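Local coordinates for protein osa (PDB 4O7K) that suppresses the oncogenicity of Agrobacterium tumefaciens and acts as a plasmid fertility inhibition factor related to the ParB/Srx superfamily, at residues A[50-55]-A[147-152]; A[79-84]-A[89-94]; A[5-10]-A[83-88]; A[95-100]-A[142-147]. The protein carries 1 engineered substitution. One frame throughout, in Å; residues are numbered along the deposited sequence.

Contact 1: A[50-55]-A[147-152]. With PO4 (phosphate ion), chain C.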
loop_
_atom_site.group_PDB
_atom_site.type_symbol
_atom_site.label_atom_id
_atom_site.label_comp_id
_atom_site.label_asym_id
_atom_site.label_seq_id
_atom_site.Cartn_x
_atom_site.Cartn_y
_atom_site.Cartn_z
ATOM N N PRO A 50 -9.995 -9.260 -5.520
ATOM C CA PRO A 50 -10.629 -9.857 -6.707
ATOM C C PRO A 50 -10.356 -11.346 -6.845
ATOM O O PRO A 50 -9.190 -11.745 -6.805
ATOM C CB PRO A 50 -9.997 -9.092 -7.869
ATOM C CG PRO A 50 -9.610 -7.770 -7.279
ATOM C CD PRO A 50 -9.211 -8.057 -5.857
ATOM N N ASN A 51 -11.422 -12.140 -6.976
ATOM C CA ASN A 51 -11.328 -13.588 -7.195
ATOM C C ASN A 51 -10.570 -14.308 -6.088
ATOM O O ASN A 51 -9.849 -15.275 -6.334
ATOM C CB ASN A 51 -10.668 -13.879 -8.548
ATOM C CG ASN A 51 -11.295 -13.088 -9.682
ATOM O OD1 ASN A 51 -10.607 -12.379 -10.419
ATOM N ND2 ASN A 51 -12.612 -13.189 -9.814
ATOM N N HIS A 52 -10.761 -13.848 -4.860
ATOM C CA HIS A 52 -9.949 -14.306 -3.744
ATOM C C HIS A 52 -10.728 -14.063 -2.459
ATOM O O HIS A 52 -11.576 -13.174 -2.413
ATOM C CB HIS A 52 -8.602 -13.556 -3.750
ATOM C CG HIS A 52 -7.604 -14.048 -2.746
ATOM N ND1 HIS A 52 -7.641 -13.686 -1.416
ATOM C CD2 HIS A 52 -6.507 -14.833 -2.891
ATOM C CE1 HIS A 52 -6.634 -14.258 -0.777
ATOM N NE2 HIS A 52 -5.929 -14.955 -1.650
ATOM N N PRO A 53 -10.462 -14.865 -1.419
ATOM C CA PRO A 53 -11.024 -14.562 -0.101
ATOM C C PRO A 53 -10.618 -13.171 0.390
ATOM O O PRO A 53 -9.511 -12.709 0.088
ATOM C CB PRO A 53 -10.425 -15.651 0.790
ATOM C CG PRO A 53 -10.158 -16.790 -0.137
ATOM C CD PRO A 53 -9.746 -16.154 -1.433
ATOM N N ASP A 54 -11.509 -12.519 1.133
ATOM C CA ASP A 54 -11.224 -11.223 1.741
ATOM C C ASP A 54 -9.896 -11.220 2.471
ATOM O O ASP A 54 -9.502 -12.233 3.044
ATOM C CB ASP A 54 -12.315 -10.834 2.744
ATOM C CG ASP A 54 -13.679 -10.708 2.112
ATOM O OD1 ASP A 54 -13.751 -10.530 0.878
ATOM O OD2 ASP A 54 -14.675 -10.750 2.864
ATOM N N ALA A 55 -9.221 -10.075 2.465
ATOM C CA ALA A 55 -8.069 -9.867 3.332
ATOM C C ALA A 55 -8.469 -8.924 4.462
ATOM O O ALA A 55 -9.433 -8.159 4.331
ATOM C CB ALA A 55 -6.882 -9.306 2.545
ATOM N N LEU A 147 -0.570 -5.655 -3.975
ATOM C CA LEU A 147 -0.432 -5.182 -5.349
ATOM C C LEU A 147 -0.619 -6.318 -6.361
ATOM O O LEU A 147 -1.357 -6.180 -7.346
ATOM C CB LEU A 147 0.925 -4.513 -5.531
ATOM C CG LEU A 147 1.039 -3.147 -4.858
ATOM C CD1 LEU A 147 2.434 -2.581 -5.102
ATOM C CD2 LEU A 147 -0.051 -2.202 -5.379
ATOM N N ALA A 148 0.033 -7.446 -6.101
ATOM C CA ALA A 148 -0.050 -8.596 -7.000
ATOM C C ALA A 148 -1.467 -9.155 -7.023
ATOM O O ALA A 148 -1.893 -9.729 -8.026
ATOM C CB ALA A 148 0.951 -9.680 -6.590
ATOM N N HIS A 149 -2.204 -8.969 -5.929
ATOM C CA HIS A 149 -3.596 -9.444 -5.866
ATOM C C HIS A 149 -4.593 -8.377 -6.309
ATOM O O HIS A 149 -5.808 -8.569 -6.216
ATOM C CB HIS A 149 -3.942 -9.916 -4.455
ATOM C CG HIS A 149 -3.383 -11.262 -4.123
ATOM N ND1 HIS A 149 -2.125 -11.436 -3.593
ATOM C CD2 HIS A 149 -3.911 -12.502 -4.259
ATOM C CE1 HIS A 149 -1.901 -12.726 -3.413
ATOM N NE2 HIS A 149 -2.973 -13.394 -3.804
ATOM N N GLU A 150 -4.071 -7.260 -6.807
ATOM C CA GLU A 150 -4.911 -6.196 -7.354
ATOM C C GLU A 150 -5.900 -5.631 -6.335
ATOM O O GLU A 150 -7.044 -5.337 -6.672
ATOM C CB GLU A 150 -5.689 -6.701 -8.572
ATOM C CG GLU A 150 -4.863 -7.489 -9.573
ATOM C CD GLU A 150 -4.159 -6.599 -10.562
ATOM O OE1 GLU A 150 -4.324 -5.362 -10.466
ATOM O OE2 GLU A 150 -3.449 -7.134 -11.444
ATOM N N VAL A 151 -5.482 -5.507 -5.083
ATOM C CA VAL A 151 -6.299 -4.790 -4.116
ATOM C C VAL A 151 -6.321 -3.318 -4.538
ATOM O O VAL A 151 -5.260 -2.679 -4.655
ATOM C CB VAL A 151 -5.759 -4.946 -2.692
ATOM C CG1 VAL A 151 -6.605 -4.153 -1.718
ATOM C CG2 VAL A 151 -5.719 -6.421 -2.322
ATOM N N ALA A 152 -7.520 -2.792 -4.792
ATOM C CA ALA A 152 -7.671 -1.481 -5.435
ATOM C C ALA A 152 -7.164 -0.323 -4.579
ATOM O O ALA A 152 -6.469 0.585 -5.066
ATOM C CB ALA A 152 -9.131 -1.248 -5.795
HETATM P P PO4 C . -2.583 -16.487 -2.144
HETATM O O1 PO4 C . -1.258 -15.740 -2.150
HETATM O O2 PO4 C . -3.439 -16.029 -3.301
HETATM O O3 PO4 C . -2.352 -17.974 -2.270
HETATM O O4 PO4 C . -3.302 -16.229 -0.842
HETATM O O HOH W 1 -6.641 -10.961 -6.793
#
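Pro-50 and Glu-150 bring their backbones nearest, with CA atoms 6.8 Å apart, where the loop between strands 44-47 and 55-58 passes the end of helix 140-148. Here the Pro-50 ring lies against main-chain oxygens, its CD 3.5 Å from His-149 O. A water joins the same two backbones by donating to Pro-50 O and to His-149 O. The helix closes in a Schellman motif: Glu-150, at positive phi as the C-prime residue, gives its N to Leu-147 O, while Val-151 N returns to Leu-146 O. His-149 is the first residue to leave helical geometry, and its ring end comes close to His-52. The two imidazoles form an offset edge-to-face pair, the edge of His-149 directed at the face of His-52, with planes at 70° and centroids 4.9 Å apart. Both point NE2 at one phosphate ion, probably acquired from the crystallisation liquor. His-149 NE2 donates to phosphate O2 over 2.7 Å, and His-52 NE2 reaches O4 at 3.0 Å in a nearly straight bond (169°). The other ring nitrogen of His-52, ND1, donates almost in the ring plane to a lone pair of Pro-53 O, 2.6 Å away, which fixes the ring's rotation. His-149 ND1 is hydrogen-bonded to Trp-145 O.

Contact 2: A[79-84]-A[89-94]; sequences AWLALG and QACPLK
Cys-91 lies over one face of the Trp-80 indole and forms the tight part of this contact between the end of helix 73-81 and the loop that follows it. Its CB stands 3.3 Å from the centroid of the five-membered ring, only 2° off the normal, a CH-pi approach. With SG anti to the backbone N (chi1 -176°), the sulfur continues across the same face to the six-membered ring, 3.7 Å from that centroid, in a sulfur-aromatic contact. At the indole edge, Trp-80 NE1 donates to Gln-89 O over 2.8 Å; the oxygen is close to the ring plane and NE1 lies nearly along the C=O axis (C=O...N 178°). Leu-81 adds its CD2 branch, 4.0 Å from Cys-91 CB, and on the other flank Leu-83 CD1 touches Gln-89 CB. The looser side is at Gly-84 and Ala-90, both partly exposed, where Gly-84 O is 3.6 Å from Ala-90 CB and a water bridges the two backbones. The face contact and the edge bond together should restrict the indole's tilt and rotation, while the water links Cys-91 N, from which it accepts at 2.7 Å, to Gly-84 O and adds a second partner to Trp-80 O, which also accepts from Leu-83 N.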
loop_
_atom_site.group_PDB
_atom_site.type_symbol
_atom_site.label_atom_id
_atom_site.label_comp_id
_atom_site.label_asym_id
_atom_site.label_seq_id
_atom_site.Cartn_x
_atom_site.Cartn_y
_atom_site.Cartn_z
ATOM N N ALA A 79 4.593 4.992 -7.838
ATOM C CA ALA A 79 5.499 5.790 -7.013
ATOM C C ALA A 79 6.640 4.933 -6.462
ATOM O O ALA A 79 7.785 5.393 -6.324
ATOM C CB ALA A 79 4.730 6.453 -5.879
ATOM N N TRP A 80 6.331 3.675 -6.168
ATOM C CA TRP A 80 7.332 2.728 -5.678
ATOM C C TRP A 80 8.343 2.406 -6.782
ATOM O O TRP A 80 9.547 2.377 -6.542
ATOM C CB TRP A 80 6.648 1.454 -5.168
ATOM C CG TRP A 80 7.534 0.485 -4.452
ATOM C CD1 TRP A 80 8.890 0.599 -4.223
ATOM C CD2 TRP A 80 7.135 -0.769 -3.893
ATOM N NE1 TRP A 80 9.344 -0.510 -3.539
ATOM C CE2 TRP A 80 8.289 -1.369 -3.329
ATOM C CE3 TRP A 80 5.906 -1.455 -3.806
ATOM C CZ2 TRP A 80 8.253 -2.602 -2.684
ATOM C CZ3 TRP A 80 5.870 -2.678 -3.164
ATOM C CH2 TRP A 80 7.040 -3.242 -2.608
ATOM N N LEU A 81 7.850 2.184 -7.996
ATOM C CA LEU A 81 8.729 1.960 -9.134
ATOM C C LEU A 81 9.653 3.158 -9.379
ATOM O O LEU A 81 10.736 3.008 -9.941
ATOM C CB LEU A 81 7.914 1.667 -10.392
ATOM C CG LEU A 81 7.295 0.274 -10.469
ATOM C CD1 LEU A 81 6.250 0.226 -11.570
ATOM C CD2 LEU A 81 8.353 -0.793 -10.697
ATOM N N ALA A 82 9.231 4.343 -8.945
ATOM C CA ALA A 82 10.028 5.553 -9.153
ATOM C C ALA A 82 11.268 5.601 -8.245
ATOM O O ALA A 82 12.121 6.484 -8.376
ATOM C CB ALA A 82 9.165 6.793 -8.946
ATOM N N LEU A 83 11.373 4.642 -7.332
ATOM C CA LEU A 83 12.577 4.485 -6.544
ATOM C C LEU A 83 13.744 4.117 -7.452
ATOM O O LEU A 83 14.893 4.383 -7.128
ATOM C CB LEU A 83 12.411 3.409 -5.476
ATOM C CG LEU A 83 11.956 3.764 -4.069
ATOM C CD1 LEU A 83 12.309 2.609 -3.129
ATOM C CD2 LEU A 83 12.549 5.075 -3.589
ATOM N N GLY A 84 13.441 3.487 -8.581
ATOM C CA GLY A 84 14.471 3.044 -9.499
ATOM C C GLY A 84 14.733 1.560 -9.347
ATOM O O GLY A 84 14.107 0.905 -8.514
ATOM N N GLN A 89 15.384 -1.385 -1.973
ATOM C CA GLN A 89 13.921 -1.443 -1.865
ATOM C C GLN A 89 13.258 -1.411 -3.235
ATOM O O GLN A 89 12.057 -1.172 -3.331
ATOM C CB GLN A 89 13.391 -0.294 -0.997
ATOM C CG GLN A 89 13.935 -0.324 0.428
ATOM C CD GLN A 89 13.136 0.521 1.414
ATOM O OE1 GLN A 89 13.178 0.287 2.622
ATOM N NE2 GLN A 89 12.419 1.513 0.903
ATOM N N ALA A 90 14.036 -1.653 -4.289
ATOM C CA ALA A 90 13.505 -1.662 -5.658
ATOM C C ALA A 90 12.241 -2.520 -5.778
ATOM O O ALA A 90 12.170 -3.628 -5.260
ATOM C CB ALA A 90 14.548 -2.156 -6.635
ATOM N N CYS A 91 11.245 -1.996 -6.469
ATOM C CA CYS A 91 9.984 -2.717 -6.628
ATOM C C CYS A 91 10.035 -3.679 -7.807
ATOM O O CYS A 91 10.293 -3.262 -8.939
ATOM C CB CYS A 91 8.849 -1.730 -6.819
ATOM S SG CYS A 91 7.249 -2.516 -6.908
ATOM N N PRO A 92 9.811 -4.979 -7.548
ATOM C CA PRO A 92 9.680 -5.938 -8.653
ATOM C C PRO A 92 8.448 -5.626 -9.502
ATOM O O PRO A 92 7.529 -4.971 -9.003
ATOM C CB PRO A 92 9.512 -7.293 -7.941
ATOM C CG PRO A 92 9.920 -7.058 -6.517
ATOM C CD PRO A 92 9.618 -5.618 -6.233
ATOM N N LEU A 93 8.418 -6.068 -10.758
ATOM C CA LEU A 93 7.164 -6.051 -11.499
ATOM C C LEU A 93 6.161 -6.931 -10.765
ATOM O O LEU A 93 6.544 -7.900 -10.108
ATOM C CB LEU A 93 7.338 -6.552 -12.934
ATOM C CG LEU A 93 8.154 -5.734 -13.939
ATOM C CD1 LEU A 93 8.048 -6.390 -15.303
ATOM C CD2 LEU A 93 7.688 -4.288 -13.999
ATOM N N LYS A 94 4.886 -6.586 -10.881
ATOM C CA LYS A 94 3.807 -7.366 -10.281
ATOM C C LYS A 94 3.961 -8.859 -10.563
ATOM O O LYS A 94 3.920 -9.673 -9.648
ATOM C CB LYS A 94 2.458 -6.874 -10.799
ATOM C CG LYS A 94 1.556 -6.330 -9.726
ATOM C CD LYS A 94 0.585 -5.286 -10.281
ATOM C CE LYS A 94 -0.521 -5.908 -11.103
ATOM N NZ LYS A 94 -1.538 -4.877 -11.487
HETATM O O HOH W 2 11.467 0.473 -7.462
#

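Contact 3: A[5-10]-A[83-88]. Engineered in segment 5-10: Trp-6 (natural residue Arg).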
loop_
_atom_site.group_PDB
_atom_site.type_symbol
_atom_site.label_atom_id
_atom_site.label_comp_id
_atom_site.label_asym_id
_atom_site.label_seq_id
_atom_site.Cartn_x
_atom_site.Cartn_y
_atom_site.Cartn_z
ATOM N N LEU A 5 20.265 -2.178 -18.349
ATOM C CA LEU A 5 19.481 -1.570 -19.420
ATOM C C LEU A 5 18.130 -2.262 -19.522
ATOM O O LEU A 5 17.088 -1.614 -19.640
ATOM C CB LEU A 5 20.220 -1.650 -20.754
ATOM C CG LEU A 5 19.429 -1.070 -21.924
ATOM C CD1 LEU A 5 19.195 0.423 -21.697
ATOM C CD2 LEU A 5 20.158 -1.315 -23.239
ATOM N N TRP A 6 18.179 -3.589 -19.479
ATOM C CA TRP A 6 16.981 -4.423 -19.476
ATOM C C TRP A 6 16.041 -4.002 -18.354
ATOM O O TRP A 6 14.855 -3.751 -18.579
ATOM C CB TRP A 6 17.352 -5.907 -19.326
ATOM C CG TRP A 6 16.169 -6.838 -19.113
ATOM C CD1 TRP A 6 15.406 -6.955 -17.982
ATOM C CD2 TRP A 6 15.647 -7.801 -20.042
ATOM N NE1 TRP A 6 14.433 -7.907 -18.159
ATOM C CE2 TRP A 6 14.559 -8.445 -19.413
ATOM C CE3 TRP A 6 15.989 -8.178 -21.346
ATOM C CZ2 TRP A 6 13.810 -9.442 -20.042
ATOM C CZ3 TRP A 6 15.243 -9.169 -21.970
ATOM C CH2 TRP A 6 14.166 -9.789 -21.317
ATOM N N ARG A 7 16.580 -3.930 -17.146
ATOM C CA ARG A 7 15.769 -3.640 -15.976
ATOM C C ARG A 7 15.210 -2.218 -15.997
ATOM O O ARG A 7 14.065 -1.998 -15.610
ATOM C CB ARG A 7 16.582 -3.911 -14.706
ATOM C CG ARG A 7 16.769 -5.411 -14.466
ATOM C CD ARG A 7 17.318 -5.726 -13.080
ATOM N NE ARG A 7 18.772 -5.640 -13.042
ATOM C CZ ARG A 7 19.452 -4.657 -12.460
ATOM N NH1 ARG A 7 18.806 -3.669 -11.854
ATOM N NH2 ARG A 7 20.781 -4.664 -12.483
ATOM N N ARG A 8 15.991 -1.263 -16.487
ATOM C CA ARG A 8 15.501 0.110 -16.614
ATOM C C ARG A 8 14.410 0.245 -17.669
ATOM O O ARG A 8 13.438 0.971 -17.476
ATOM C CB ARG A 8 16.648 1.071 -16.947
ATOM C CG ARG A 8 17.639 1.246 -15.815
ATOM C CD ARG A 8 18.203 2.648 -15.812
ATOM N NE ARG A 8 19.656 2.642 -15.855
ATOM C CZ ARG A 8 20.410 3.698 -15.582
ATOM N NH1 ARG A 8 21.732 3.606 -15.646
ATOM N NH2 ARG A 8 19.839 4.846 -15.241
ATOM N N CYS A 9 14.585 -0.430 -18.797
ATOM C CA CYS A 9 13.603 -0.326 -19.871
ATOM C C CYS A 9 12.279 -0.943 -19.438
ATOM O O CYS A 9 11.205 -0.412 -19.730
ATOM C CB CYS A 9 14.118 -0.998 -21.141
ATOM S SG CYS A 9 15.440 -0.100 -21.996
ATOM N N ARG A 10 12.368 -2.059 -18.722
ATOM C CA ARG A 10 11.185 -2.767 -18.243
ATOM C C ARG A 10 10.391 -1.894 -17.278
ATOM O O ARG A 10 9.163 -1.780 -17.383
ATOM C CB ARG A 10 11.584 -4.076 -17.559
ATOM C CG ARG A 10 10.499 -5.130 -17.565
ATOM C CD ARG A 10 11.071 -6.505 -17.240
ATOM N NE ARG A 10 10.246 -7.586 -17.777
ATOM C CZ ARG A 10 9.932 -8.692 -17.108
ATOM N NH1 ARG A 10 10.380 -8.874 -15.871
ATOM N NH2 ARG A 10 9.167 -9.618 -17.674
ATOM N N LEU A 83 11.373 4.642 -7.332
ATOM C CA LEU A 83 12.577 4.485 -6.544
ATOM C C LEU A 83 13.744 4.117 -7.452
ATOM O O LEU A 83 14.893 4.383 -7.128
ATOM C CB LEU A 83 12.411 3.409 -5.476
ATOM C CG LEU A 83 11.956 3.764 -4.069
ATOM C CD1 LEU A 83 12.309 2.609 -3.129
ATOM C CD2 LEU A 83 12.549 5.075 -3.589
ATOM N N GLY A 84 13.441 3.487 -8.581
ATOM C CA GLY A 84 14.471 3.044 -9.499
ATOM C C GLY A 84 14.733 1.560 -9.347
ATOM O O GLY A 84 14.107 0.905 -8.514
ATOM N N VAL A 85 15.666 1.026 -10.132
ATOM C CA VAL A 85 15.839 -0.425 -10.214
ATOM C C VAL A 85 16.982 -0.990 -9.372
ATOM O O VAL A 85 17.077 -2.207 -9.189
ATOM C CB VAL A 85 16.065 -0.875 -11.672
ATOM C CG1 VAL A 85 14.800 -0.677 -12.487
ATOM C CG2 VAL A 85 17.231 -0.129 -12.285
ATOM N N GLU A 86 17.843 -0.122 -8.857
ATOM C CA GLU A 86 19.031 -0.596 -8.151
ATOM C C GLU A 86 18.879 -0.525 -6.636
ATOM O O GLU A 86 19.598 -1.198 -5.905
ATOM C CB GLU A 86 20.254 0.198 -8.603
ATOM C CG GLU A 86 20.086 0.790 -9.993
ATOM C CD GLU A 86 21.294 1.569 -10.455
ATOM O OE1 GLU A 86 22.392 0.976 -10.532
ATOM O OE2 GLU A 86 21.141 2.773 -10.750
ATOM N N ASP A 87 17.931 0.283 -6.176
ATOM C CA ASP A 87 17.638 0.420 -4.752
ATOM C C ASP A 87 17.460 -0.947 -4.088
ATOM O O ASP A 87 16.900 -1.860 -4.687
ATOM C CB ASP A 87 16.368 1.262 -4.567
ATOM C CG ASP A 87 16.359 2.039 -3.263
ATOM O OD1 ASP A 87 16.249 1.402 -2.193
ATOM O OD2 ASP A 87 16.438 3.287 -3.314
ATOM N N SER A 88 17.927 -1.100 -2.856
ATOM C CA SER A 88 17.640 -2.328 -2.132
ATOM C C SER A 88 16.119 -2.492 -1.917
ATOM O O SER A 88 15.630 -3.600 -1.684
ATOM C CB SER A 88 18.355 -2.346 -0.785
ATOM O OG SER A 88 17.665 -1.545 0.159
#
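The guanidinium of Arg-7 meets Val-85 obliquely: NH1 is 3.5 Å from Val-85 O, at an angle too poor for a hydrogen bond, and 3.9 Å from Val-85 CG2. A bend at chi3 (-85°) turns the planar group out of line with its aliphatic chain, and NE makes a weak hydrogen bond to His-2 O. Beside the guanidinium, Val-85 projects toward helix 4-24 and its two methyls divide the work. CG1 rests on the helix backbone, 3.5 Å from Arg-7 O. CG2 instead meets the aliphatic part of Arg-8, 3.8 Å from its CG, the two side chains crossing at about a right angle. The CA atoms of Arg-8 and Val-85, 6.4 Å apart, mark the nearest backbone approach. Leu-4 and Ala-11 of the same helix also touch Val-85, which thus packs on helix 4-24 where the loop after helix 73-81 meets it. Glu-86 is next in the loop, with OE2 5.0 Å from Arg-8 NH1: opposite charges without contact. The chemistry is therefore chiefly van der Waals, a branched side chain against the backbone O of Arg-7 and the CG methylene of Arg-8 at the surface, to which the nearby carboxylate may add a modest long-range attraction.

Contact 4: A[95-100]-A[142-147]; sequences QDMPKD and RSMWLL. With PO4 (phosphate ion), chain B; IPA (isopropyl alcohol), chain E; PO4 (phosphate ion), chain C.
Met-97 of a 3-10 segment packs its extended side chain against helix 140-148, meeting Met-144 obliquely. Its SD lies 3.8 Å from Met-144 CB and 3.4 Å from Met-144 O, while the terminal CE goes on to Leu-147 CD1 at 4.0 Å, so one thioether spans successive turns of the helix. Beyond Met-97, Met-144 CE reaches Asp-100 OD2 at 3.6 Å, the two side chains crossing at about a right angle. In the next shell, Asp-100 is held by OD1, which caps Lys-102 N, just before helix 103-112; Trp-80 lies against both Met-144 and Leu-147. Further out, the helix carries two phosphates, probably from the crystallisation liquor. Trp-145 NE1 donates to O1 of the one shared with His-52 and His-149. Arg-142 grips the other by backbone and side chain together: chi1 of 72° and a bend at chi3 (68°) turn NE back so that it and the backbone N converge on the same phosphate O4, Arg-142 N at 2.9 Å and Arg-142 NE at 2.7 Å.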
loop_
_atom_site.group_PDB
_atom_site.type_symbol
_atom_site.label_atom_id
_atom_site.label_comp_id
_atom_site.label_asym_id
_atom_site.label_seq_id
_atom_site.Cartn_x
_atom_site.Cartn_y
_atom_site.Cartn_z
ATOM N N GLN A 95 4.196 -9.206 -11.826
ATOM C CA GLN A 95 4.337 -10.608 -12.223
ATOM C C GLN A 95 5.439 -11.339 -11.474
ATOM O O GLN A 95 5.408 -12.562 -11.380
ATOM C CB GLN A 95 4.586 -10.719 -13.732
ATOM C CG GLN A 95 5.736 -9.878 -14.252
ATOM C CD GLN A 95 5.832 -9.896 -15.774
ATOM O OE1 GLN A 95 6.566 -10.701 -16.357
ATOM N NE2 GLN A 95 5.080 -9.009 -16.423
ATOM N N ASP A 96 6.406 -10.597 -10.939
ATOM C CA ASP A 96 7.542 -11.217 -10.277
ATOM C C ASP A 96 7.457 -11.118 -8.764
ATOM O O ASP A 96 8.271 -11.706 -8.048
ATOM C CB ASP A 96 8.847 -10.581 -10.757
ATOM C CG ASP A 96 9.096 -10.820 -12.228
ATOM O OD1 ASP A 96 8.797 -11.933 -12.705
ATOM O OD2 ASP A 96 9.581 -9.893 -12.907
ATOM N N MET A 97 6.478 -10.370 -8.272
ATOM C CA MET A 97 6.354 -10.199 -6.833
ATOM C C MET A 97 6.214 -11.525 -6.073
ATOM O O MET A 97 6.810 -11.668 -5.009
ATOM C CB MET A 97 5.183 -9.269 -6.506
ATOM C CG MET A 97 5.499 -7.804 -6.756
ATOM S SD MET A 97 4.059 -6.749 -6.524
ATOM C CE MET A 97 4.698 -5.168 -7.081
ATOM N N PRO A 98 5.452 -12.507 -6.611
ATOM C CA PRO A 98 5.357 -13.724 -5.791
ATOM C C PRO A 98 6.666 -14.496 -5.674
ATOM O O PRO A 98 6.755 -15.387 -4.833
ATOM C CB PRO A 98 4.294 -14.560 -6.523
ATOM C CG PRO A 98 3.455 -13.554 -7.236
ATOM C CD PRO A 98 4.455 -12.512 -7.699
ATOM N N LYS A 99 7.675 -14.143 -6.473
ATOM C CA LYS A 99 8.971 -14.818 -6.401
ATOM C C LYS A 99 9.802 -14.333 -5.225
ATOM O O LYS A 99 10.800 -14.960 -4.871
ATOM C CB LYS A 99 9.768 -14.630 -7.697
ATOM C CG LYS A 99 9.138 -15.286 -8.910
ATOM C CD LYS A 99 9.714 -14.737 -10.211
ATOM C CE LYS A 99 8.683 -14.805 -11.342
ATOM N NZ LYS A 99 8.719 -16.082 -12.107
ATOM N N ASP A 100 9.399 -13.212 -4.629
ATOM C CA ASP A 100 10.130 -12.638 -3.501
ATOM C C ASP A 100 10.213 -13.668 -2.377
ATOM O O ASP A 100 9.271 -14.432 -2.167
ATOM C CB ASP A 100 9.452 -11.352 -3.017
ATOM C CG ASP A 100 10.200 -10.681 -1.889
ATOM O OD1 ASP A 100 10.022 -11.089 -0.723
ATOM O OD2 ASP A 100 10.944 -9.716 -2.163
ATOM N N ARG A 142 4.249 -7.381 2.297
ATOM C CA ARG A 142 2.792 -7.375 2.393
ATOM C C ARG A 142 2.218 -6.393 1.372
ATOM O O ARG A 142 1.121 -6.596 0.871
ATOM C CB ARG A 142 2.326 -7.038 3.812
ATOM C CG ARG A 142 2.518 -5.591 4.231
ATOM C CD ARG A 142 2.489 -5.457 5.748
ATOM N NE ARG A 142 3.646 -6.095 6.379
ATOM C CZ ARG A 142 3.682 -6.487 7.651
ATOM N NH1 ARG A 142 2.622 -6.312 8.435
ATOM N NH2 ARG A 142 4.768 -7.063 8.138
ATOM N N SER A 143 2.977 -5.346 1.043
ATOM C CA SER A 143 2.584 -4.418 -0.027
ATOM C C SER A 143 2.594 -5.116 -1.386
ATOM O O SER A 143 1.711 -4.879 -2.220
ATOM C CB SER A 143 3.516 -3.191 -0.077
ATOM O OG SER A 143 3.403 -2.391 1.092
ATOM N N MET A 144 3.593 -5.968 -1.616
ATOM C CA MET A 144 3.653 -6.739 -2.859
ATOM C C MET A 144 2.447 -7.666 -2.997
ATOM O O MET A 144 1.876 -7.816 -4.080
ATOM C CB MET A 144 4.940 -7.565 -2.931
ATOM C CG MET A 144 6.221 -6.751 -3.012
ATOM S SD MET A 144 7.626 -7.871 -3.149
ATOM C CE MET A 144 9.009 -6.754 -2.846
ATOM N N TRP A 145 2.081 -8.298 -1.888
ATOM C CA TRP A 145 0.960 -9.231 -1.878
ATOM C C TRP A 145 -0.296 -8.493 -2.341
ATOM O O TRP A 145 -0.980 -8.942 -3.260
ATOM C CB TRP A 145 0.770 -9.839 -0.480
ATOM C CG TRP A 145 -0.247 -10.974 -0.431
ATOM C CD1 TRP A 145 0.008 -12.319 -0.539
ATOM C CD2 TRP A 145 -1.669 -10.851 -0.268
ATOM N NE1 TRP A 145 -1.167 -13.034 -0.450
ATOM C CE2 TRP A 145 -2.210 -12.157 -0.286
ATOM C CE3 TRP A 145 -2.538 -9.761 -0.113
ATOM C CZ2 TRP A 145 -3.574 -12.402 -0.149
ATOM C CZ3 TRP A 145 -3.890 -10.007 0.023
ATOM C CH2 TRP A 145 -4.397 -11.321 0.007
ATOM N N LEU A 146 -0.552 -7.328 -1.743
ATOM C CA LEU A 146 -1.740 -6.541 -2.060
ATOM C C LEU A 146 -1.727 -6.107 -3.514
ATOM O O LEU A 146 -2.736 -6.195 -4.209
ATOM C CB LEU A 146 -1.853 -5.311 -1.139
ATOM C CG LEU A 146 -2.090 -5.556 0.360
ATOM C CD1 LEU A 146 -1.653 -4.345 1.175
ATOM C CD2 LEU A 146 -3.554 -5.860 0.626
ATOM N N LEU A 147 -0.570 -5.655 -3.975
ATOM C CA LEU A 147 -0.432 -5.182 -5.349
ATOM C C LEU A 147 -0.619 -6.318 -6.361
ATOM O O LEU A 147 -1.357 -6.180 -7.346
ATOM C CB LEU A 147 0.925 -4.513 -5.531
ATOM C CG LEU A 147 1.039 -3.147 -4.858
ATOM C CD1 LEU A 147 2.434 -2.581 -5.102
ATOM C CD2 LEU A 147 -0.051 -2.202 -5.379
HETATM P P PO4 B . 6.950 -7.600 5.273
HETATM O O1 PO4 B . 7.339 -7.138 6.648
HETATM O O2 PO4 B . 8.078 -7.319 4.310
HETATM O O3 PO4 B . 6.621 -9.071 5.292
HETATM O O4 PO4 B . 5.723 -6.855 4.791
HETATM C C1 IPA E . 3.856 -7.312 11.513
HETATM C C2 IPA E . 3.963 -8.831 11.610
HETATM C C3 IPA E . 2.638 -9.431 12.065
HETATM O O2 IPA E . 4.291 -9.352 10.345
HETATM P P PO4 C . -2.583 -16.487 -2.144
HETATM O O1 PO4 C . -1.258 -15.740 -2.150
HETATM O O2 PO4 C . -3.439 -16.029 -3.301
HETATM O O3 PO4 C . -2.352 -17.974 -2.270
HETATM O O4 PO4 C . -3.302 -16.229 -0.842
#

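How the contacts relate
Contacts 1 and 4 both use helix 140-148, share Leu-147 and have centres about 11 Å apart; the phosphate in chain C touches both. Contact 2 joins the end of helix 73-81 to its following loop, its centre about 11 Å from that of contact 4, and meets it through Trp-80 and Pro-92 on Met-144. Contact 3 shares Leu-83 and Gly-84 with contact 2, centres about 8 Å apart. Along the chain, contacts 2 and 4 fall between the two segments of contact 1, whereas contacts 1 and 3 alternate, with centres about 26 Å apart. Contacts 3 and 4 place the loop between helices 73-81 and 103-112 against helix 4-24 and helix 140-148; the Lys-94 to Glu-150 salt bridge separately ties contacts 1 and 2.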